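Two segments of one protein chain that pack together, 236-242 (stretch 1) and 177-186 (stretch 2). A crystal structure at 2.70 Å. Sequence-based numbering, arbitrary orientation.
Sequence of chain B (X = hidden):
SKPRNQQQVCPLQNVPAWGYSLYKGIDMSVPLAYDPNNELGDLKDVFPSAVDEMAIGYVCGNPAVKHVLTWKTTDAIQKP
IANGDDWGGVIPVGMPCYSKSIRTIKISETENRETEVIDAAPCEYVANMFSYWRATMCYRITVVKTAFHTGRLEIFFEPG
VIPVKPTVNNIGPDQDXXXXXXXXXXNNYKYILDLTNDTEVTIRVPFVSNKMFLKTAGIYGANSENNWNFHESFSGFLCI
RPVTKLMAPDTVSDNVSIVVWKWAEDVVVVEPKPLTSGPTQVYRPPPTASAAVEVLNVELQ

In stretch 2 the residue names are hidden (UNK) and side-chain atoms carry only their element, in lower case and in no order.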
# COMPACT_ATOMS: atom_id res chain seq x y z
N GLY B 236 23.35 -51.50 13.09
CA GLY B 236 23.06 -52.91 13.29
C GLY B 236 23.33 -53.75 12.06
O GLY B 236 24.04 -53.32 11.15
N PHE B 237 22.77 -54.96 12.03
CA PHE B 237 22.97 -55.85 10.90
C PHE B 237 21.93 -56.95 10.82
O PHE B 237 21.25 -57.27 11.80
CB PHE B 237 24.37 -56.47 10.98
CG PHE B 237 24.56 -57.41 12.15
CD1 PHE B 237 24.20 -58.75 12.05
CD2 PHE B 237 25.09 -56.95 13.35
CE1 PHE B 237 24.37 -59.62 13.13
CE2 PHE B 237 25.27 -57.81 14.44
CZ PHE B 237 24.90 -59.15 14.32
N LEU B 238 21.80 -57.53 9.62
CA LEU B 238 20.87 -58.62 9.39
C LEU B 238 21.72 -59.87 9.24
O LEU B 238 22.86 -59.80 8.78
CB LEU B 238 20.08 -58.40 8.10
CG LEU B 238 18.97 -57.35 8.09
CD1 LEU B 238 18.39 -57.25 6.70
CD2 LEU B 238 17.89 -57.73 9.06
N CYS B 239 21.17 -61.02 9.61
CA CYS B 239 21.90 -62.26 9.51
C CYS B 239 21.03 -63.35 8.90
O CYS B 239 19.92 -63.61 9.38
CB CYS B 239 22.39 -62.68 10.89
SG CYS B 239 23.61 -64.00 10.87
N ILE B 240 21.53 -63.98 7.84
CA ILE B 240 20.80 -65.04 7.15
C ILE B 240 21.39 -66.41 7.48
O ILE B 240 22.44 -66.79 6.97
CB ILE B 240 20.83 -64.82 5.62
CG1 ILE B 240 20.35 -63.40 5.29
CG2 ILE B 240 19.95 -65.84 4.93
CD1 ILE B 240 20.42 -63.05 3.82
N ARG B 241 20.69 -67.15 8.34
CA ARG B 241 21.14 -68.48 8.75
C ARG B 241 20.05 -69.52 8.56
O ARG B 241 18.88 -69.26 8.85
CB ARG B 241 21.56 -68.46 10.23
CG ARG B 241 22.57 -67.39 10.58
CD ARG B 241 22.99 -67.49 12.04
NE ARG B 241 21.84 -67.51 12.94
CZ ARG B 241 21.94 -67.40 14.26
NH1 ARG B 241 23.12 -67.25 14.84
NH2 ARG B 241 20.84 -67.44 15.01
N PRO B 242 20.41 -70.71 8.07
CA PRO B 242 19.42 -71.77 7.86
C PRO B 242 18.89 -72.32 9.18
O PRO B 242 19.67 -72.60 10.10
CB PRO B 242 20.20 -72.83 7.08
CG PRO B 242 21.27 -72.03 6.38
CD PRO B 242 21.70 -71.08 7.45
N UNK B 177 31.42 -65.78 15.04
CA UNK B 177 30.75 -65.15 16.16
C UNK B 177 29.24 -65.08 15.99
O UNK B 177 28.52 -64.70 16.91
c UNK B 177 32.84 -63.32 18.28
c UNK B 177 31.29 -63.73 16.35
c UNK B 177 32.72 -63.68 16.82
o UNK B 177 32.68 -62.15 18.66
n UNK B 177 33.12 -64.31 19.12
N UNK B 178 28.75 -65.45 14.81
CA UNK B 178 27.33 -65.39 14.53
C UNK B 178 26.66 -66.75 14.32
O UNK B 178 25.77 -66.88 13.48
c UNK B 178 26.61 -62.37 14.56
c UNK B 178 27.10 -64.48 13.32
c UNK B 178 27.52 -63.02 13.53
c UNK B 178 27.47 -62.28 12.22
N UNK B 179 27.08 -67.74 15.10
CA UNK B 179 26.51 -69.08 15.03
C UNK B 179 25.45 -69.27 16.11
O UNK B 179 25.51 -68.65 17.17
o UNK B 179 28.19 -70.00 16.51
c UNK B 179 27.58 -70.16 15.22
c UNK B 179 28.62 -70.07 14.11
N UNK B 180 24.48 -70.14 15.84
CA UNK B 180 23.41 -70.39 16.79
C UNK B 180 23.72 -70.46 18.28
O UNK B 180 22.84 -70.15 19.09
N UNK B 181 24.93 -70.87 18.64
CA UNK B 181 25.32 -71.01 20.05
C UNK B 181 25.77 -69.71 20.69
O UNK B 181 25.23 -69.29 21.71
c UNK B 181 26.43 -72.05 20.17
N UNK B 182 26.74 -69.05 20.07
CA UNK B 182 27.24 -67.79 20.59
C UNK B 182 26.34 -66.62 20.22
O UNK B 182 26.47 -65.54 20.79
c UNK B 182 29.15 -66.15 20.46
c UNK B 182 28.71 -67.67 18.57
c UNK B 182 28.68 -67.53 20.07
N UNK B 183 25.42 -66.83 19.29
CA UNK B 183 24.51 -65.77 18.86
C UNK B 183 23.07 -66.25 18.71
O UNK B 183 22.59 -66.46 17.59
c UNK B 183 25.00 -65.17 17.55
N UNK B 184 22.37 -66.44 19.84
CA UNK B 184 20.98 -66.90 19.86
C UNK B 184 20.01 -65.84 19.35
O UNK B 184 19.96 -64.73 19.88
c UNK B 184 22.12 -67.51 21.87
c UNK B 184 20.74 -67.20 21.35
c UNK B 184 22.94 -66.45 21.20
N UNK B 185 19.23 -66.18 18.33
CA UNK B 185 18.27 -65.24 17.76
C UNK B 185 16.85 -65.53 18.22
O UNK B 185 15.90 -65.44 17.44
o UNK B 185 17.90 -66.57 15.77
c UNK B 185 18.32 -65.30 16.23
N UNK B 186 16.71 -65.88 19.49
CA UNK B 186 15.40 -66.21 20.05
C UNK B 186 14.60 -64.96 20.40
O UNK B 186 13.38 -64.94 20.24
o UNK B 186 15.88 -69.16 20.18
o UNK B 186 17.39 -68.55 21.66
c UNK B 186 16.33 -68.35 21.03
c UNK B 186 15.56 -67.07 21.30

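Position 177 carries three carbons in a row, the third bonded to one oxygen and one nitrogen: a terminal amide on a two-carbon spacer, hence Gln177. Its side chain is out of reach of stretch 1 and contributes nothing to the contact.

Position 178 has four carbons, forked at the second. One of the two terminal carbons lies 3.7 Å from Phe237 CZ, and the first carbon, CB, lies 4.3 Å from Cys239 SG. A fork one carbon beyond CB identifies Leu178; the atom near the ring is CD2, and the rotamer is m, t.

Position 179 shows one carbon bearing an oxygen and a carbon. One oxygen and one carbon on a branched CB identify Thr179. Its CA-to-CB bond points away from stretch 1.

Position 180 has no side-chain atoms, so it is Gly180. Its backbone N sits 3.3 Å from Arg241 NH1, but both are donors and no hydrogen bond joins them.

Position 181 has a single carbon, directed away from the strand: Ala181. Position 182 has one carbon carrying two more, the beta-branched, all-carbon pattern of Val182, whose CA-to-CB bond points sideways and which remains out of contact.

Position 183 again has one carbon, giving Ala183. This CB points toward stretch 1 and approaches Arg241 NH1 to 3.9 Å. The backbone N of Ala183 donates to Thr179 O at 2.8 Å, closing a turn.

Position 184 has three carbons that close a ring onto the backbone N, which defines Pro184; CA-to-CB points away. Position 185 has one carbon then one oxygen, the latter 3.2 Å from Arg241 NH2. This is Ser185, with chi1 at 64° (p). Position 186 has two carbons, the second carrying two oxygens; the short carboxylate is Asp186, whose side chain is out of reach of stretch 1.

The contact works through alternate residues of the strand: the CA-to-CB bonds of Phe237, Cys239 and Arg241 point toward the loop, while Leu238 and Ile240 are out of reach. Leu178 supplies the apolar part, against Phe237 and Cys239. Arg241 supplies the polar part and has the largest covered area, 105 Å². Arg241 NH1 donates to Leu178 O at 3.0 Å (167°) and to Ala183 O at 2.9 Å (153°); Arg241 NH2 donates to Ala183 O at 3.3 Å with a more bent angle of 135°. Both carbonyl oxygens lie near the guanidinium plane, where its N-H bonds point, so one side chain bridges the carbonyls of Leu178 and Ala183, which flank the 179–182 segment.

Stretch 2, residues 177-186: QLTGAVAPSD
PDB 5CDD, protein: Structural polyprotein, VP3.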